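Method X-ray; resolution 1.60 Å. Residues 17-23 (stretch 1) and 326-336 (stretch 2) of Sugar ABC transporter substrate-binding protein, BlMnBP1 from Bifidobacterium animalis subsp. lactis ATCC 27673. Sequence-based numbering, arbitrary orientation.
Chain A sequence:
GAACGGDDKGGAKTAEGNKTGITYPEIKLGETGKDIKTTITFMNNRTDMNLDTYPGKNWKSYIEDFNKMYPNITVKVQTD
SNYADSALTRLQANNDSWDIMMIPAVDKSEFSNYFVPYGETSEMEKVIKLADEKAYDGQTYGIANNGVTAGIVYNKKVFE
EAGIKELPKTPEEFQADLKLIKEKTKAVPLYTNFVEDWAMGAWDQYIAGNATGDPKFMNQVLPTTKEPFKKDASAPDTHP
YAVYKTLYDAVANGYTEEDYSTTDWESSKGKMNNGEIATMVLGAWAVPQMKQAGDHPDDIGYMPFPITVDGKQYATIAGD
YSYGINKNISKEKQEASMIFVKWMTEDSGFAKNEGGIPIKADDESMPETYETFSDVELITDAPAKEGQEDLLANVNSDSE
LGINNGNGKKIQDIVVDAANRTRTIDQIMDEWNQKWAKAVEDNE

Stretch 1, residues 17-23: GNKTGIT
Stretch 2, residues 326-336: NKNISKEKQEA

An irregular segment, Gly17 to Thr23, packs against a type I turn (Asn326–Ile329) and the helix that begins at Lys331, burying 425 Å² in all. CA atoms pair Gly17 with Lys327 (5.3 Å) and Thr20 with Lys331 (5.0 Å), so both chains advance in the same sense.

Gln334 (chi1 m, chi2 t), buried and pointing toward stretch 1, uses both ends of its amide: OE1 accepts from Lys19 N (2.8 Å, 169°), while NE2 donates to Gly17 O (3.3 Å) and weakly to Ile329 O (3.3 Å). Lys19, m then fully extended, carries NZ to the turn carbonyls, donating to Ile329 O at 2.9 Å and weakly to Lys327 O at 3.4 Å; a water accepts from NZ at 2.8 Å. A long cationic chain suits this cluster of carbonyl oxygens.

Stretch 1 holds its shape through Asn18 (t), whose OD1 accepts from Thr20 N (2.8 Å) and OG1 (2.6 Å) and whose ND2 donates to Ile22 O (2.8 Å). Thr20 (p) also accepts Ile22 N at OG1 (3.0 Å), leaving CG2 to pack 3.6 Å from Gln334 CB. Gly21, at phi/psi 79/6, suits a backbone where a CB would jam against Thr20 O. Ile22 CD1 lies 3.4 Å from Glu335 CD. Ser330 OG caps the helix, accepting Lys333 N (3.2 Å).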

# COMPACT_ATOMS: atom_id res chain seq x y z
N GLY A 17 24.32 2.23 -11.09
CA GLY A 17 23.40 3.22 -11.61
C GLY A 17 23.65 4.62 -11.05
O GLY A 17 23.25 5.61 -11.66
N ASN A 18 24.33 4.69 -9.92
CA ASN A 18 24.58 5.96 -9.23
C ASN A 18 25.75 6.66 -9.90
O ASN A 18 26.89 6.16 -9.86
CB ASN A 18 24.84 5.72 -7.75
CG ASN A 18 24.93 7.04 -6.94
OD1 ASN A 18 25.10 8.14 -7.50
ND2 ASN A 18 24.87 6.91 -5.62
N LYS A 19 25.48 7.79 -10.56
CA LYS A 19 26.53 8.56 -11.22
C LYS A 19 27.19 9.57 -10.30
O LYS A 19 28.24 10.12 -10.67
CB LYS A 19 26.00 9.33 -12.44
CG LYS A 19 25.36 8.49 -13.50
CD LYS A 19 24.77 9.35 -14.63
CE LYS A 19 24.16 8.41 -15.65
NZ LYS A 19 23.19 9.02 -16.60
N THR A 20 26.61 9.82 -9.13
CA THR A 20 27.01 10.97 -8.31
C THR A 20 28.23 10.71 -7.45
O THR A 20 28.87 11.66 -7.02
CB THR A 20 25.88 11.40 -7.37
OG1 THR A 20 25.69 10.43 -6.32
CG2 THR A 20 24.60 11.58 -8.16
N GLY A 21 28.55 9.47 -7.13
CA GLY A 21 29.60 9.20 -6.16
C GLY A 21 29.20 9.37 -4.71
O GLY A 21 30.06 9.25 -3.82
N ILE A 22 27.92 9.61 -4.45
CA ILE A 22 27.41 9.93 -3.12
C ILE A 22 26.28 8.96 -2.78
O ILE A 22 25.32 8.81 -3.56
CB ILE A 22 26.89 11.38 -3.06
CG1 ILE A 22 27.90 12.35 -3.65
CG2 ILE A 22 26.56 11.79 -1.63
CD1 ILE A 22 27.29 13.73 -3.97
N THR A 23 26.37 8.32 -1.62
CA THR A 23 25.26 7.50 -1.17
C THR A 23 24.35 8.34 -0.30
O THR A 23 24.73 9.39 0.21
CB THR A 23 25.71 6.25 -0.40
OG1 THR A 23 26.46 6.61 0.76
CG2 THR A 23 26.53 5.33 -1.32
N ASN A 326 15.66 7.98 -11.41
CA ASN A 326 15.93 7.50 -12.76
C ASN A 326 17.43 7.37 -13.00
O ASN A 326 18.16 8.37 -12.98
CB ASN A 326 15.30 8.49 -13.75
CG ASN A 326 15.30 8.01 -15.18
OD1 ASN A 326 15.90 7.01 -15.52
ND2 ASN A 326 14.64 8.78 -16.06
N LYS A 327 17.91 6.17 -13.27
CA LYS A 327 19.32 6.05 -13.52
C LYS A 327 19.76 6.75 -14.81
O LYS A 327 20.92 6.99 -15.00
CB LYS A 327 19.73 4.59 -13.59
CG LYS A 327 18.95 3.83 -14.58
CD LYS A 327 19.36 4.17 -15.97
CE LYS A 327 19.19 3.02 -16.91
NZ LYS A 327 20.30 2.99 -17.89
N ASN A 328 18.82 7.07 -15.69
CA ASN A 328 19.20 7.66 -16.97
C ASN A 328 19.57 9.13 -16.87
O ASN A 328 20.10 9.70 -17.83
CB ASN A 328 18.05 7.54 -17.97
CG ASN A 328 17.77 6.11 -18.37
OD1 ASN A 328 18.67 5.29 -18.41
ND2 ASN A 328 16.53 5.83 -18.72
N ILE A 329 19.27 9.79 -15.76
CA ILE A 329 19.45 11.23 -15.73
C ILE A 329 20.87 11.60 -15.33
O ILE A 329 21.66 10.75 -14.89
CB ILE A 329 18.42 11.90 -14.79
CG1 ILE A 329 18.77 11.64 -13.32
CG2 ILE A 329 17.00 11.44 -15.14
CD1 ILE A 329 17.70 12.05 -12.37
N SER A 330 21.21 12.88 -15.50
CA SER A 330 22.56 13.38 -15.28
C SER A 330 22.96 13.21 -13.81
O SER A 330 22.11 13.05 -12.93
CB SER A 330 22.65 14.86 -15.66
OG SER A 330 21.96 15.68 -14.73
N LYS A 331 24.28 13.26 -13.55
CA LYS A 331 24.74 13.16 -12.17
C LYS A 331 24.13 14.28 -11.32
O LYS A 331 23.71 14.06 -10.18
CB LYS A 331 26.27 13.16 -12.06
CG LYS A 331 26.97 14.44 -12.51
CD LYS A 331 28.36 14.65 -11.86
CE LYS A 331 29.36 15.31 -12.85
NZ LYS A 331 28.81 16.38 -13.78
N GLU A 332 24.01 15.48 -11.90
CA GLU A 332 23.45 16.61 -11.16
C GLU A 332 22.02 16.32 -10.73
O GLU A 332 21.67 16.51 -9.57
CB GLU A 332 23.53 17.89 -12.02
CG GLU A 332 23.12 19.18 -11.30
CD GLU A 332 23.39 20.45 -12.14
OE1 GLU A 332 23.21 20.40 -13.40
OE2 GLU A 332 23.80 21.50 -11.55
N LYS A 333 21.20 15.82 -11.67
CA LYS A 333 19.80 15.56 -11.34
C LYS A 333 19.64 14.35 -10.44
O LYS A 333 18.73 14.31 -9.61
CB LYS A 333 18.97 15.38 -12.62
CG LYS A 333 18.93 16.66 -13.45
CD LYS A 333 17.97 16.55 -14.63
CE LYS A 333 17.96 17.84 -15.44
NZ LYS A 333 16.79 17.88 -16.33
N GLN A 334 20.51 13.35 -10.59
CA GLN A 334 20.51 12.25 -9.63
C GLN A 334 20.75 12.75 -8.22
O GLN A 334 20.07 12.34 -7.27
CB GLN A 334 21.56 11.22 -10.02
CG GLN A 334 21.25 10.41 -11.25
CD GLN A 334 22.18 9.25 -11.42
OE1 GLN A 334 22.98 8.99 -10.56
NE2 GLN A 334 22.07 8.53 -12.53
N GLU A 335 21.71 13.65 -8.04
CA GLU A 335 22.01 14.14 -6.71
C GLU A 335 20.92 15.07 -6.21
O GLU A 335 20.47 14.96 -5.05
CB GLU A 335 23.37 14.84 -6.71
CG GLU A 335 23.87 15.15 -5.31
CD GLU A 335 25.13 15.98 -5.31
OE1 GLU A 335 25.88 15.96 -6.33
OE2 GLU A 335 25.38 16.63 -4.26
N ALA A 336 20.43 15.96 -7.07
CA ALA A 336 19.31 16.81 -6.69
C ALA A 336 18.12 15.96 -6.25
O ALA A 336 17.47 16.27 -5.25
CB ALA A 336 18.90 17.72 -7.84
O HOH W 1 22.39 7.44 -18.74